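Local atomic coordinates of Beta/alpha-amylase (Paenibacillus polymyxa, PDB entry 3VOC), a protein that hydrolyses alpha-1,4-glucosidic linkages of starch-like polysaccharides, its beta-amylase domain, the part present in this chain, removing maltose units from non-reducing ends. Residues A[103-106]-A[107-111]; A[158-162]-A[163-167]; A[169-172]-A[173-177]; A[246-249]-A[250-254]. All coordinates share one frame; numbering follows the deposited sequence.

Contact 1 (A[103-106]-A[107-111])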
ATOM      1  N   GLY A 103      17.866   6.598 -14.579  1.00 19.19           N
ATOM      2  CA  GLY A 103      16.744   7.086 -15.389  1.00 18.44           C
ATOM      3  C   GLY A 103      16.488   8.539 -15.057  1.00 18.27           C
ATOM      4  O   GLY A 103      17.047   9.056 -14.079  1.00 17.06           O
ATOM      5  N   SER A 104      15.645   9.208 -15.844  1.00 18.11           N
ATOM      6  CA  SER A 104      15.407  10.630 -15.613  1.00 18.34           C
ATOM      7  C   SER A 104      14.504  10.797 -14.400  1.00 18.09           C
ATOM      8  O   SER A 104      13.578   9.996 -14.206  1.00 18.08           O
ATOM      9  CB  SER A 104      14.808  11.323 -16.848  1.00 19.02           C
ATOM     10  OG  SER A 104      13.413  11.215 -16.892  1.00 21.90           O
ATOM     11  N   ALA A 105      14.773  11.820 -13.590  1.00 17.28           N
ATOM     12  CA  ALA A 105      13.973  12.069 -12.387  1.00 16.78           C
ATOM     13  C   ALA A 105      12.503  12.197 -12.772  1.00 16.78           C
ATOM     14  O   ALA A 105      11.636  11.657 -12.085  1.00 16.90           O
ATOM     15  CB  ALA A 105      14.441  13.314 -11.654  1.00 16.42           C
ATOM     16  N   ASP A 106      12.235  12.909 -13.864  1.00 16.09           N
ATOM     17  CA  ASP A 106      10.861  13.131 -14.339  1.00 16.50           C
ATOM     18  C   ASP A 106      10.100  11.811 -14.614  1.00 16.38           C
ATOM     19  O   ASP A 106       8.923  11.690 -14.295  1.00 16.48           O
ATOM     20  CB  ASP A 106      10.858  14.019 -15.596  1.00 16.78           C
ATOM     21  CG  ASP A 106       9.447  14.343 -16.081  1.00 17.76           C
ATOM     22  OD1 ASP A 106       8.896  15.377 -15.653  1.00 16.58           O
ATOM     23  OD2 ASP A 106       8.880  13.547 -16.869  1.00 18.94           O
ATOM     24  N   GLU A 107      10.777  10.833 -15.203  1.00 16.01           N
ATOM     25  CA  GLU A 107      10.150   9.557 -15.503  1.00 16.96           C
ATOM     26  C   GLU A 107       9.998   8.685 -14.248  1.00 16.51           C
ATOM     27  O   GLU A 107       9.115   7.818 -14.196  1.00 16.49           O
ATOM     28  CB  GLU A 107      11.001   8.785 -16.514  1.00 17.01           C
ATOM     29  CG  GLU A 107      10.960   9.354 -17.929  1.00 20.70           C
ATOM     30  CD  GLU A 107      11.844   8.571 -18.882  1.00 25.09           C
ATOM     31  OE1 GLU A 107      12.043   7.353 -18.639  1.00 21.64           O
ATOM     32  OE2 GLU A 107      12.345   9.186 -19.859  1.00 27.55           O
ATOM     33  N   MET A 108      10.873   8.899 -13.267  1.00 16.19           N
ATOM     34  CA  MET A 108      10.933   8.050 -12.068  0.55 16.44           C
ATOM     35  C   MET A 108      10.115   8.555 -10.900  1.00 16.86           C
ATOM     36  O   MET A 108       9.821   7.801  -9.971  1.00 16.57           O
ATOM     37  CB  MET A 108      12.373   7.921 -11.593  0.55 16.39           C
ATOM     38  CG  MET A 108      13.299   7.314 -12.620  0.55 15.32           C
ATOM     39  SD  MET A 108      15.002   7.550 -12.094  0.55 15.86           S
ATOM     40  CE  MET A 108      14.969   6.722 -10.492  0.55 10.43           C
ATOM     41  N   GLN A 109       9.765   9.832 -10.926  1.00 16.63           N
ATOM     42  CA  GLN A 109       9.104  10.404  -9.773  1.00 17.18           C
ATOM     43  C   GLN A 109       7.658  10.785 -10.024  1.00 16.83           C
ATOM     44  O   GLN A 109       7.110  10.521 -11.107  1.00 16.90           O
ATOM     45  CB  GLN A 109       9.920  11.591  -9.247  1.00 17.56           C
ATOM     46  CG  GLN A 109      11.318  11.163  -8.743  1.00 21.05           C
ATOM     47  CD  GLN A 109      12.163  12.330  -8.274  1.00 24.91           C
ATOM     48  OE1 GLN A 109      11.875  13.490  -8.589  1.00 27.51           O
ATOM     49  NE2 GLN A 109      13.221  12.025  -7.513  1.00 26.60           N
ATOM     50  N   PHE A 110       7.059  11.397  -9.007  1.00 17.11           N
ATOM     51  CA  PHE A 110       5.705  11.942  -9.077  1.00 17.14           C
ATOM     52  C   PHE A 110       5.799  13.433  -8.859  1.00 17.24           C
ATOM     53  O   PHE A 110       6.633  13.896  -8.095  1.00 17.45           O
ATOM     54  CB  PHE A 110       4.823  11.339  -7.985  1.00 16.68           C
ATOM     55  CG  PHE A 110       4.659   9.837  -8.077  1.00 16.71           C
ATOM     56  CD1 PHE A 110       3.613   9.279  -8.812  1.00 17.15           C
ATOM     57  CD2 PHE A 110       5.529   8.984  -7.391  1.00 17.74           C
ATOM     58  CE1 PHE A 110       3.451   7.887  -8.886  1.00 18.20           C
ATOM     59  CE2 PHE A 110       5.379   7.591  -7.450  1.00 19.19           C
ATOM     60  CZ  PHE A 110       4.328   7.041  -8.193  1.00 19.26           C
ATOM     61  N   LYS A 111       4.948  14.195  -9.536  1.00 17.90           N
ATOM     62  CA  LYS A 111       4.878  15.619  -9.290  1.00 18.41           C
ATOM     63  C   LYS A 111       3.415  15.990  -9.080  1.00 17.94           C
ATOM     64  O   LYS A 111       2.537  15.500  -9.789  1.00 17.67           O
ATOM     65  CB  LYS A 111       5.507  16.361 -10.474  1.00 19.33           C
ATOM     66  CG  LYS A 111       5.712  17.842 -10.291  1.00 22.09           C
ATOM     67  CD  LYS A 111       6.757  18.401 -11.282  1.00 22.91           C
ATOM     68  CE  LYS A 111       8.187  18.035 -10.890  1.00 25.60           C
ATOM     69  NZ  LYS A 111       9.212  18.871 -11.591  1.00 26.22           N
TER
HETATM   70  O   HOH W   1      12.472  12.098 -19.364  1.00 26.13           O
HETATM   71  O   HOH W   2       6.561  10.402 -14.208  1.00 17.92           O
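Ser104 is the N-cap of the short helix 105-108, a surface turn of the family 14 domain, and its OG accepts from Glu107 N, 3.2 Å away, at an N-H...O angle of 153°. The hydroxyl reaches that amide because chi1 of 86° sets OG between the backbone N and the carbonyl carbon of its own residue. Glu107 leaves the same turn as an extended chain, its CG passing 3.2 Å from Ser104 OG. One water then joins the two side chains, 2.8 Å from Ser104 OG and donating to Glu107 OE2 at 3.0 Å. In the backbone, Met108 N donates to Ser104 O at 3.1 Å, the donor lying in the carbonyl plane. At the other end Gln109 leaves the helix, and its N makes a weak bond to Ala105 O. A second water donates to Asp106 O and Gln109 O, spanning the point where the chain straightens toward strand 110-111. Asp106 turns elsewhere, its carboxylate accepting from Thr189 OG1 and Glu188 N at the start of helix 188-202. The turn thus has Glu107 N capped by the serine hydroxyl, and a water joins Asp106 O to Gln109 O beyond its end, while its aspartate ties it to a longer helix.

Contact 2 (A[158-162]-A[163-167])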
ATOM      1  N   GLY A 158       3.009  -1.695  -3.471  1.00 13.97           N
ATOM      2  CA  GLY A 158       2.493  -1.114  -4.718  1.00 13.71           C
ATOM      3  C   GLY A 158       2.759   0.375  -4.871  1.00 13.52           C
ATOM      4  O   GLY A 158       2.379   0.968  -5.876  1.00 14.24           O
ATOM      5  N   GLY A 159       3.396   0.981  -3.878  1.00 13.81           N
ATOM      6  CA  GLY A 159       3.695   2.418  -3.913  1.00 14.13           C
ATOM      7  C   GLY A 159       4.014   2.980  -2.538  1.00 14.84           C
ATOM      8  O   GLY A 159       4.427   2.227  -1.636  1.00 15.03           O
ATOM      9  N   PRO A 160       3.852   4.306  -2.370  1.00 14.77           N
ATOM     10  CA  PRO A 160       4.200   4.981  -1.118  1.00 15.14           C
ATOM     11  C   PRO A 160       3.597   4.276   0.085  1.00 15.44           C
ATOM     12  O   PRO A 160       2.441   3.803   0.041  1.00 15.04           O
ATOM     13  CB  PRO A 160       3.586   6.374  -1.277  1.00 14.60           C
ATOM     14  CG  PRO A 160       3.535   6.587  -2.810  1.00 14.28           C
ATOM     15  CD  PRO A 160       3.247   5.233  -3.354  1.00 15.25           C
ATOM     16  N   SER A 161       4.386   4.201   1.152  1.00 16.49           N
ATOM     17  CA  SER A 161       3.965   3.531   2.400  1.00 16.56           C
ATOM     18  C   SER A 161       3.470   2.096   2.218  1.00 16.56           C
ATOM     19  O   SER A 161       2.657   1.615   3.009  1.00 17.02           O
ATOM     20  CB  SER A 161       2.924   4.379   3.156  1.00 17.31           C
ATOM     21  OG  SER A 161       3.522   5.584   3.619  1.00 19.41           O
ATOM     22  N   GLY A 162       3.971   1.405   1.200  1.00 15.59           N
ATOM     23  CA  GLY A 162       3.574   0.028   0.946  1.00 15.44           C
ATOM     24  C   GLY A 162       2.164  -0.151   0.399  1.00 15.26           C
ATOM     25  O   GLY A 162       1.612  -1.251   0.453  1.00 14.91           O
ATOM     26  N   GLU A 163       1.599   0.916  -0.165  1.00 14.26           N
ATOM     27  CA  GLU A 163       0.224   0.904  -0.633  1.00 14.17           C
ATOM     28  C   GLU A 163       0.138   1.176  -2.118  1.00 14.27           C
ATOM     29  O   GLU A 163       0.877   2.003  -2.648  1.00 14.49           O
ATOM     30  CB  GLU A 163      -0.577   1.959   0.135  1.00 13.99           C
ATOM     31  CG  GLU A 163      -0.647   1.657   1.626  1.00 15.03           C
ATOM     32  CD  GLU A 163      -1.308   2.778   2.431  1.00 16.58           C
ATOM     33  OE1 GLU A 163      -1.382   3.939   1.950  1.00 16.78           O
ATOM     34  OE2 GLU A 163      -1.772   2.478   3.549  1.00 17.21           O
ATOM     35  N   LEU A 164      -0.768   0.490  -2.802  1.00 14.47           N
ATOM     36  CA  LEU A 164      -0.973   0.777  -4.213  1.00 14.28           C
ATOM     37  C   LEU A 164      -1.762   2.080  -4.346  1.00 14.49           C
ATOM     38  O   LEU A 164      -3.005   2.083  -4.363  1.00 14.96           O
ATOM     39  CB  LEU A 164      -1.672  -0.393  -4.923  1.00 13.56           C
ATOM     40  CG  LEU A 164      -1.958  -0.271  -6.424  1.00 13.59           C
ATOM     41  CD1 LEU A 164      -0.700  -0.555  -7.265  1.00 13.76           C
ATOM     42  CD2 LEU A 164      -3.074  -1.229  -6.833  1.00 12.29           C
ATOM     43  N   ARG A 165      -1.031   3.188  -4.437  1.00 14.76           N
ATOM     44  CA  ARG A 165      -1.635   4.509  -4.578  1.00 14.53           C
ATOM     45  C   ARG A 165      -0.580   5.488  -5.067  1.00 14.54           C
ATOM     46  O   ARG A 165       0.609   5.143  -5.136  1.00 14.55           O
ATOM     47  CB  ARG A 165      -2.224   5.005  -3.241  1.00 14.68           C
ATOM     48  CG  ARG A 165      -1.181   5.205  -2.124  1.00 14.49           C
ATOM     49  CD  ARG A 165      -1.769   6.048  -0.999  1.00 15.96           C
ATOM     50  NE  ARG A 165      -0.913   6.099   0.190  1.00 16.41           N
ATOM     51  CZ  ARG A 165       0.013   7.027   0.424  1.00 17.35           C
ATOM     52  NH1 ARG A 165       0.264   7.989  -0.474  1.00 15.86           N
ATOM     53  NH2 ARG A 165       0.709   6.984   1.560  1.00 13.03           N
ATOM     54  N   TYR A 166      -1.022   6.697  -5.404  1.00 14.16           N
ATOM     55  CA  TYR A 166      -0.132   7.821  -5.656  1.00 14.51           C
ATOM     56  C   TYR A 166       0.278   8.454  -4.338  1.00 14.07           C
ATOM     57  O   TYR A 166      -0.416   8.269  -3.351  1.00 14.60           O
ATOM     58  CB  TYR A 166      -0.843   8.862  -6.506  1.00 13.67           C
ATOM     59  CG  TYR A 166      -1.068   8.392  -7.926  1.00 14.85           C
ATOM     60  CD1 TYR A 166      -0.064   8.543  -8.893  1.00 14.17           C
ATOM     61  CD2 TYR A 166      -2.281   7.812  -8.308  1.00 12.60           C
ATOM     62  CE1 TYR A 166      -0.247   8.117 -10.202  1.00 13.22           C
ATOM     63  CE2 TYR A 166      -2.481   7.367  -9.622  1.00 14.70           C
ATOM     64  CZ  TYR A 166      -1.454   7.535 -10.566  1.00 15.26           C
ATOM     65  OH  TYR A 166      -1.631   7.132 -11.875  1.00 14.22           O
ATOM     66  N   PRO A 167       1.396   9.212  -4.317  1.00 13.78           N
ATOM     67  CA  PRO A 167       1.832   9.890  -3.095  1.00 14.08           C
ATOM     68  C   PRO A 167       1.047  11.198  -2.891  1.00 14.87           C
ATOM     69  O   PRO A 167       1.623  12.293  -2.851  1.00 15.17           O
ATOM     70  CB  PRO A 167       3.300  10.182  -3.374  1.00 13.51           C
ATOM     71  CG  PRO A 167       3.330  10.438  -4.871  1.00 13.78           C
ATOM     72  CD  PRO A 167       2.380   9.376  -5.412  1.00 13.98           C
TER
HETATM   73  O   HOH W   3       2.412   3.563  -6.971  1.00 14.78           O
HETATM   74  O   HOH W   4       3.065   8.028   2.474  1.00 17.15           O
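Glu163 OE1 is gripped by Arg165 NE and by Ser281 OG, while the backbone N of the same glutamate reaches back over the turn to Pro160 O at 3.0 Å. The bond from Arg165 NE to Glu163 OE1 is a salt bridge of 2.8 Å, almost straight at 172° and lying in the guanidinium plane. Arg165 can offer NE there because its CG sits between its backbone N and carbonyl carbon (chi1 63°) and the chain then runs extended to NE. Its other nitrogens are also engaged: NH1 donates to Tyr166 O at 3.0 Å, and NH2 donates 2.7 Å to a water that also meets Ser161 OG. Pro160 CB lies over one face of the guanidinium, 3.8 Å from Arg165 NH1. Farther along the same proline ring, Pro160 CG packs obliquely on Pro167 CB at 3.6 Å. A further water donates to Gly158 O and Arg165 O, joining the chain before the bend to the chain after it. This loop follows barrel strand 153-156 and carries the predicted proton donor, Glu163, close to His81 and Lys279, which probably bind substrate. With bonds in its plane at all three nitrogens and proline on a face, the guanidinium has little freedom to turn, so Arg165 probably acts as a second-shell residue that fixes the direction of the Glu163 carboxylate.

Contact 3 (A[169-172]-A[173-177])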
ATOM      1  N   TYR A 169      -0.946  12.511  -0.508  1.00 16.51           N
ATOM      2  CA  TYR A 169      -0.939  13.296   0.726  1.00 17.30           C
ATOM      3  C   TYR A 169       0.431  13.168   1.407  1.00 17.99           C
ATOM      4  O   TYR A 169       0.882  12.065   1.735  1.00 18.18           O
ATOM      5  CB  TYR A 169      -2.123  12.912   1.642  1.00 17.49           C
ATOM      6  CG  TYR A 169      -2.006  11.545   2.312  1.00 18.64           C
ATOM      7  CD1 TYR A 169      -2.388  10.364   1.654  1.00 17.43           C
ATOM      8  CD2 TYR A 169      -1.508  11.443   3.612  1.00 19.39           C
ATOM      9  CE1 TYR A 169      -2.258   9.110   2.294  1.00 20.59           C
ATOM     10  CE2 TYR A 169      -1.385  10.225   4.249  1.00 21.39           C
ATOM     11  CZ  TYR A 169      -1.759   9.066   3.595  1.00 22.45           C
ATOM     12  OH  TYR A 169      -1.619   7.882   4.273  1.00 26.67           O
ATOM     13  N   TYR A 170       1.091  14.307   1.612  1.00 17.85           N
ATOM     14  CA  TYR A 170       2.509  14.299   1.974  1.00 17.91           C
ATOM     15  C   TYR A 170       2.835  15.575   2.744  1.00 17.72           C
ATOM     16  O   TYR A 170       2.802  16.674   2.165  1.00 17.33           O
ATOM     17  CB  TYR A 170       3.357  14.205   0.708  1.00 17.24           C
ATOM     18  CG  TYR A 170       4.791  13.741   0.891  1.00 17.82           C
ATOM     19  CD1 TYR A 170       5.080  12.505   1.475  1.00 17.24           C
ATOM     20  CD2 TYR A 170       5.859  14.515   0.414  1.00 16.10           C
ATOM     21  CE1 TYR A 170       6.396  12.074   1.619  1.00 17.60           C
ATOM     22  CE2 TYR A 170       7.185  14.091   0.561  1.00 14.96           C
ATOM     23  CZ  TYR A 170       7.443  12.869   1.155  1.00 16.96           C
ATOM     24  OH  TYR A 170       8.741  12.413   1.272  1.00 15.54           O
ATOM     25  N   PRO A 171       3.133  15.433   4.052  1.00 17.79           N
ATOM     26  CA  PRO A 171       3.401  16.603   4.904  1.00 17.97           C
ATOM     27  C   PRO A 171       4.429  17.550   4.286  1.00 18.72           C
ATOM     28  O   PRO A 171       4.220  18.770   4.288  1.00 18.73           O
ATOM     29  CB  PRO A 171       3.912  15.981   6.205  1.00 18.13           C
ATOM     30  CG  PRO A 171       3.151  14.663   6.294  1.00 18.42           C
ATOM     31  CD  PRO A 171       3.027  14.183   4.835  1.00 17.55           C
ATOM     32  N   ALA A 172       5.502  17.002   3.709  1.00 18.96           N
ATOM     33  CA  ALA A 172       6.561  17.842   3.161  1.00 19.59           C
ATOM     34  C   ALA A 172       6.135  18.637   1.938  1.00 19.70           C
ATOM     35  O   ALA A 172       6.792  19.620   1.589  1.00 20.11           O
ATOM     36  CB  ALA A 172       7.846  17.022   2.883  1.00 20.08           C
ATOM     37  N   ALA A 173       5.034  18.227   1.298  1.00 19.70           N
ATOM     38  CA  ALA A 173       4.437  18.979   0.197  1.00 19.57           C
ATOM     39  C   ALA A 173       3.421  20.022   0.677  1.00 19.81           C
ATOM     40  O   ALA A 173       2.776  20.674  -0.138  1.00 19.80           O
ATOM     41  CB  ALA A 173       3.777  18.019  -0.809  1.00 19.79           C
ATOM     42  N   GLY A 174       3.276  20.174   1.991  1.00 19.77           N
ATOM     43  CA  GLY A 174       2.326  21.147   2.564  1.00 19.55           C
ATOM     44  C   GLY A 174       1.011  20.548   3.063  1.00 19.77           C
ATOM     45  O   GLY A 174       0.128  21.269   3.551  1.00 19.91           O
ATOM     46  N   TRP A 175       0.872  19.228   2.953  1.00 19.46           N
ATOM     47  CA  TRP A 175      -0.376  18.567   3.342  1.00 18.89           C
ATOM     48  C   TRP A 175      -0.503  18.502   4.862  1.00 18.99           C
ATOM     49  O   TRP A 175       0.471  18.250   5.551  1.00 18.49           O
ATOM     50  CB  TRP A 175      -0.434  17.148   2.767  1.00 18.53           C
ATOM     51  CG  TRP A 175      -1.617  16.369   3.230  1.00 17.79           C
ATOM     52  CD1 TRP A 175      -2.857  16.363   2.664  1.00 15.87           C
ATOM     53  CD2 TRP A 175      -1.687  15.507   4.378  1.00 17.31           C
ATOM     54  NE1 TRP A 175      -3.702  15.543   3.393  1.00 17.42           N
ATOM     55  CE2 TRP A 175      -3.007  15.005   4.444  1.00 17.43           C
ATOM     56  CE3 TRP A 175      -0.766  15.120   5.364  1.00 17.96           C
ATOM     57  CZ2 TRP A 175      -3.431  14.119   5.451  1.00 19.09           C
ATOM     58  CZ3 TRP A 175      -1.188  14.235   6.370  1.00 17.86           C
ATOM     59  CH2 TRP A 175      -2.508  13.748   6.403  1.00 19.34           C
ATOM     60  N   SER A 176      -1.714  18.727   5.368  1.00 19.05           N
ATOM     61  CA  SER A 176      -2.064  18.338   6.738  1.00 19.14           C
ATOM     62  C   SER A 176      -3.484  17.789   6.757  1.00 18.83           C
ATOM     63  O   SER A 176      -4.333  18.177   5.949  1.00 18.53           O
ATOM     64  CB  SER A 176      -1.915  19.517   7.719  1.00 20.11           C
ATOM     65  OG  SER A 176      -2.761  20.575   7.334  1.00 21.14           O
ATOM     66  N   TYR A 177      -3.738  16.854   7.664  1.00 18.82           N
ATOM     67  CA  TYR A 177      -5.054  16.241   7.772  1.00 18.46           C
ATOM     68  C   TYR A 177      -6.061  17.359   8.108  1.00 18.65           C
ATOM     69  O   TYR A 177      -5.719  18.262   8.872  1.00 18.30           O
ATOM     70  CB  TYR A 177      -5.005  15.184   8.871  1.00 18.42           C
ATOM     71  CG  TYR A 177      -6.261  14.359   9.021  1.00 18.24           C
ATOM     72  CD1 TYR A 177      -6.534  13.303   8.140  1.00 17.23           C
ATOM     73  CD2 TYR A 177      -7.167  14.617  10.060  1.00 18.04           C
ATOM     74  CE1 TYR A 177      -7.681  12.538   8.278  1.00 16.59           C
ATOM     75  CE2 TYR A 177      -8.327  13.843  10.221  1.00 17.67           C
ATOM     76  CZ  TYR A 177      -8.569  12.804   9.318  1.00 17.58           C
ATOM     77  OH  TYR A 177      -9.698  12.037   9.438  1.00 16.85           O
TER
HETATM   78  O   HOH W   5       2.819  20.034   6.145  1.00 37.89           O
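Chi1 of 72° in Tyr169 and of 174° in Trp175 carry the two side chains the same way and set Tyr169 CB and its ring edge against one indole face. Tyr169 CB sits over the five-membered ring of Trp175, 3.5 Å from its centroid and nearly on the ring normal, a CH-pi contact. The tyrosine ring turns an edge to the indole face, its centroid 5.0 Å from that of the Trp175 six-membered ring and the planes at 58°. Tyr177 N lies above the opposite face. Pro171 CD adds a contact to Trp175 CE3 at 3.9 Å, and Trp175 NE1 donates to Gly179 O. The 3-10 turn is held by Tyr170 O, which accepts from Ala173 N at 2.9 Å and from Trp175 N at 3.3 Å, from opposite faces of its plane, fixing the backbone of Trp175. An alanine replacing Trp175 would probably take from Tyr169 the indole face its CB and ring edge rest on, leaving Trp285 as its aromatic neighbour, and rob Gly179 O of the indole N-H. The side chain of Tyr169 lies about 5 Å from that of Glu163, the predicted proton donor, so the packing probably helps to hold Tyr169 near the active site.

Contact 4 (A[246-249]-A[250-254])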
ATOM      1  N   LEU A 246      -9.656  10.395 -14.615  1.00 15.13           N
ATOM      2  CA  LEU A 246      -9.660   9.565 -13.412  1.00 15.16           C
ATOM      3  C   LEU A 246      -9.516   8.097 -13.737  1.00 15.31           C
ATOM      4  O   LEU A 246      -8.843   7.377 -13.009  1.00 16.00           O
ATOM      5  CB  LEU A 246     -10.940   9.780 -12.594  1.00 15.61           C
ATOM      6  CG  LEU A 246     -11.013  11.050 -11.756  1.00 16.66           C
ATOM      7  CD1 LEU A 246     -12.347  11.105 -11.035  1.00 19.29           C
ATOM      8  CD2 LEU A 246      -9.854  11.117 -10.756  1.00 17.46           C
ATOM      9  N   SER A 247     -10.166   7.646 -14.816  1.00 15.26           N
ATOM     10  CA  SER A 247     -10.016   6.252 -15.255  1.00 14.69           C
ATOM     11  C   SER A 247      -8.570   5.948 -15.643  1.00 14.21           C
ATOM     12  O   SER A 247      -8.018   4.900 -15.261  1.00 14.18           O
ATOM     13  CB  SER A 247     -10.963   5.934 -16.417  1.00 15.05           C
ATOM     14  OG  SER A 247     -10.840   4.577 -16.794  1.00 14.63           O
ATOM     15  N   TRP A 248      -7.955   6.861 -16.400  1.00 13.30           N
ATOM     16  CA  TRP A 248      -6.555   6.689 -16.791  1.00 13.60           C
ATOM     17  C   TRP A 248      -5.627   6.706 -15.562  1.00 13.03           C
ATOM     18  O   TRP A 248      -4.709   5.896 -15.438  1.00 12.86           O
ATOM     19  CB  TRP A 248      -6.107   7.775 -17.792  1.00 13.03           C
ATOM     20  CG  TRP A 248      -4.596   7.803 -17.913  1.00 13.89           C
ATOM     21  CD1 TRP A 248      -3.815   6.959 -18.668  1.00 14.98           C
ATOM     22  CD2 TRP A 248      -3.693   8.678 -17.222  1.00 14.02           C
ATOM     23  NE1 TRP A 248      -2.483   7.271 -18.497  1.00 14.56           N
ATOM     24  CE2 TRP A 248      -2.382   8.325 -17.620  1.00 13.67           C
ATOM     25  CE3 TRP A 248      -3.868   9.736 -16.306  1.00 13.18           C
ATOM     26  CZ2 TRP A 248      -1.247   8.981 -17.131  1.00 13.96           C
ATOM     27  CZ3 TRP A 248      -2.742  10.386 -15.820  1.00 14.34           C
ATOM     28  CH2 TRP A 248      -1.442  10.015 -16.249  1.00 14.54           C
ATOM     29  N   TYR A 249      -5.881   7.654 -14.671  1.00 12.94           N
ATOM     30  CA  TYR A 249      -5.089   7.850 -13.460  1.00 12.65           C
ATOM     31  C   TYR A 249      -5.074   6.541 -12.657  1.00 12.73           C
ATOM     32  O   TYR A 249      -4.006   6.060 -12.246  1.00 12.84           O
ATOM     33  CB  TYR A 249      -5.726   8.987 -12.675  1.00 12.75           C
ATOM     34  CG  TYR A 249      -4.942   9.550 -11.509  1.00 12.98           C
ATOM     35  CD1 TYR A 249      -3.644  10.061 -11.676  1.00 13.38           C
ATOM     36  CD2 TYR A 249      -5.527   9.624 -10.240  1.00 14.51           C
ATOM     37  CE1 TYR A 249      -2.956  10.631 -10.583  1.00 11.94           C
ATOM     38  CE2 TYR A 249      -4.848  10.174  -9.155  1.00 13.09           C
ATOM     39  CZ  TYR A 249      -3.567  10.673  -9.329  1.00 13.23           C
ATOM     40  OH  TYR A 249      -2.902  11.197  -8.229  1.00 13.54           O
ATOM     41  N   GLN A 250      -6.254   5.948 -12.483  1.00 13.05           N
ATOM     42  CA  GLN A 250      -6.373   4.637 -11.835  1.00 13.26           C
ATOM     43  C   GLN A 250      -5.711   3.521 -12.648  1.00 13.58           C
ATOM     44  O   GLN A 250      -5.029   2.662 -12.062  1.00 13.05           O
ATOM     45  CB  GLN A 250      -7.830   4.278 -11.515  1.00 13.30           C
ATOM     46  CG  GLN A 250      -7.958   2.887 -10.849  1.00 13.27           C
ATOM     47  CD  GLN A 250      -9.332   2.603 -10.281  1.00 15.72           C
ATOM     48  OE1 GLN A 250      -9.923   3.444  -9.602  1.00 15.96           O
ATOM     49  NE2 GLN A 250      -9.847   1.397 -10.546  1.00 14.89           N
ATOM     50  N   SER A 251      -5.887   3.538 -13.978  1.00 13.95           N
ATOM     51  CA  SER A 251      -5.306   2.484 -14.850  1.00 14.31           C
ATOM     52  C   SER A 251      -3.777   2.327 -14.727  1.00 14.33           C
ATOM     53  O   SER A 251      -3.246   1.208 -14.863  1.00 14.45           O
ATOM     54  CB  SER A 251      -5.709   2.666 -16.329  1.00 14.83           C
ATOM     55  OG  SER A 251      -4.923   3.680 -16.958  1.00 14.82           O
ATOM     56  N   VAL A 252      -3.080   3.438 -14.475  1.00 13.76           N
ATOM     57  CA  VAL A 252      -1.639   3.422 -14.213  1.00 13.76           C
ATOM     58  C   VAL A 252      -1.289   2.538 -12.998  1.00 13.83           C
ATOM     59  O   VAL A 252      -0.375   1.701 -13.072  1.00 13.96           O
ATOM     60  CB  VAL A 252      -1.069   4.862 -14.063  1.00 13.62           C
ATOM     61  CG1 VAL A 252       0.383   4.853 -13.587  1.00 14.41           C
ATOM     62  CG2 VAL A 252      -1.171   5.620 -15.393  1.00 13.49           C
ATOM     63  N   LEU A 253      -2.012   2.714 -11.898  1.00 13.13           N
ATOM     64  CA  LEU A 253      -1.864   1.837 -10.731  1.00 13.52           C
ATOM     65  C   LEU A 253      -2.231   0.395 -11.051  1.00 13.34           C
ATOM     66  O   LEU A 253      -1.545  -0.537 -10.616  1.00 13.50           O
ATOM     67  CB  LEU A 253      -2.717   2.335  -9.557  1.00 13.02           C
ATOM     68  CG  LEU A 253      -2.397   3.742  -9.036  1.00 14.13           C
ATOM     69  CD1 LEU A 253      -3.441   4.160  -7.990  1.00 14.92           C
ATOM     70  CD2 LEU A 253      -0.974   3.795  -8.439  1.00 14.72           C
ATOM     71  N   GLU A 254      -3.310   0.211 -11.810  1.00 13.27           N
ATOM     72  CA  GLU A 254      -3.765  -1.146 -12.136  1.00 13.87           C
ATOM     73  C   GLU A 254      -2.727  -1.892 -12.977  1.00 13.91           C
ATOM     74  O   GLU A 254      -2.434  -3.061 -12.717  1.00 13.00           O
ATOM     75  CB  GLU A 254      -5.114  -1.128 -12.857  1.00 13.38           C
ATOM     76  CG  GLU A 254      -6.260  -0.629 -11.985  1.00 14.13           C
ATOM     77  CD  GLU A 254      -7.502  -0.295 -12.790  1.00 14.41           C
ATOM     78  OE1 GLU A 254      -7.375   0.189 -13.928  1.00 17.31           O
ATOM     79  OE2 GLU A 254      -8.610  -0.496 -12.281  1.00 14.53           O
TER
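Trp248 and Val252 lie one turn apart on helix 240-268, an outer helix of the TIM barrel, and form the tightly packed side of this stretch. Val252 CG2 stands above the indole plane, displaced toward the rim, 3.7 Å from Trp248 CE2, the two side chains pointing the same way. The indole is covered further by Ala193, Phe194 and Ala197 of helix 188-202. The looser side holds the partly exposed serines. There Ser247 OG bonds to Arg307 NH1, while Ser251 OG turns back on its own helix and donates to Trp248 O at 2.7 Å. A chi1 of 79° places that hydroxyl beside the carbonyl, which Val252 N also reaches, at 3.1 Å. An alanine in place of Ser251 would probably leave Trp248 O with Val252 N as its one donor among the contacts described here. Past the serines, the buried Gln250 faces the start of helix 305-315, where its OE1 accepts from Tyr303 N and Asp304 N. Its other end, Gln250 NE2, donates to Glu254 OE2 at 2.9 Å and an N-H...O angle of 171°, meeting the oxygen from above the carboxylate plane.

In the fold
From the N terminus the four contacts follow in series, none nesting in or crossing another, and each closes only a local turn. Contact 1 belongs to the excursion after barrel strand 73-79, contacts 2 and 3 to the loop after strand 153-156, and contact 4 to helix 240-268, ahead of strand 275-279. Contact 1 meets contact 2 where Phe110 packs on Pro167 and Tyr166. Contact 2 joins contact 4: Tyr166 OH is 2.6 Å from Tyr249 O, a probable hydrogen bond, and Leu164 packs against Leu253. Contact 3 merely adjoins contact 2 in sequence and lies about 8 Å from contact 4 at nearest atoms. The active-site loop thus touches both surface turn and outer helix.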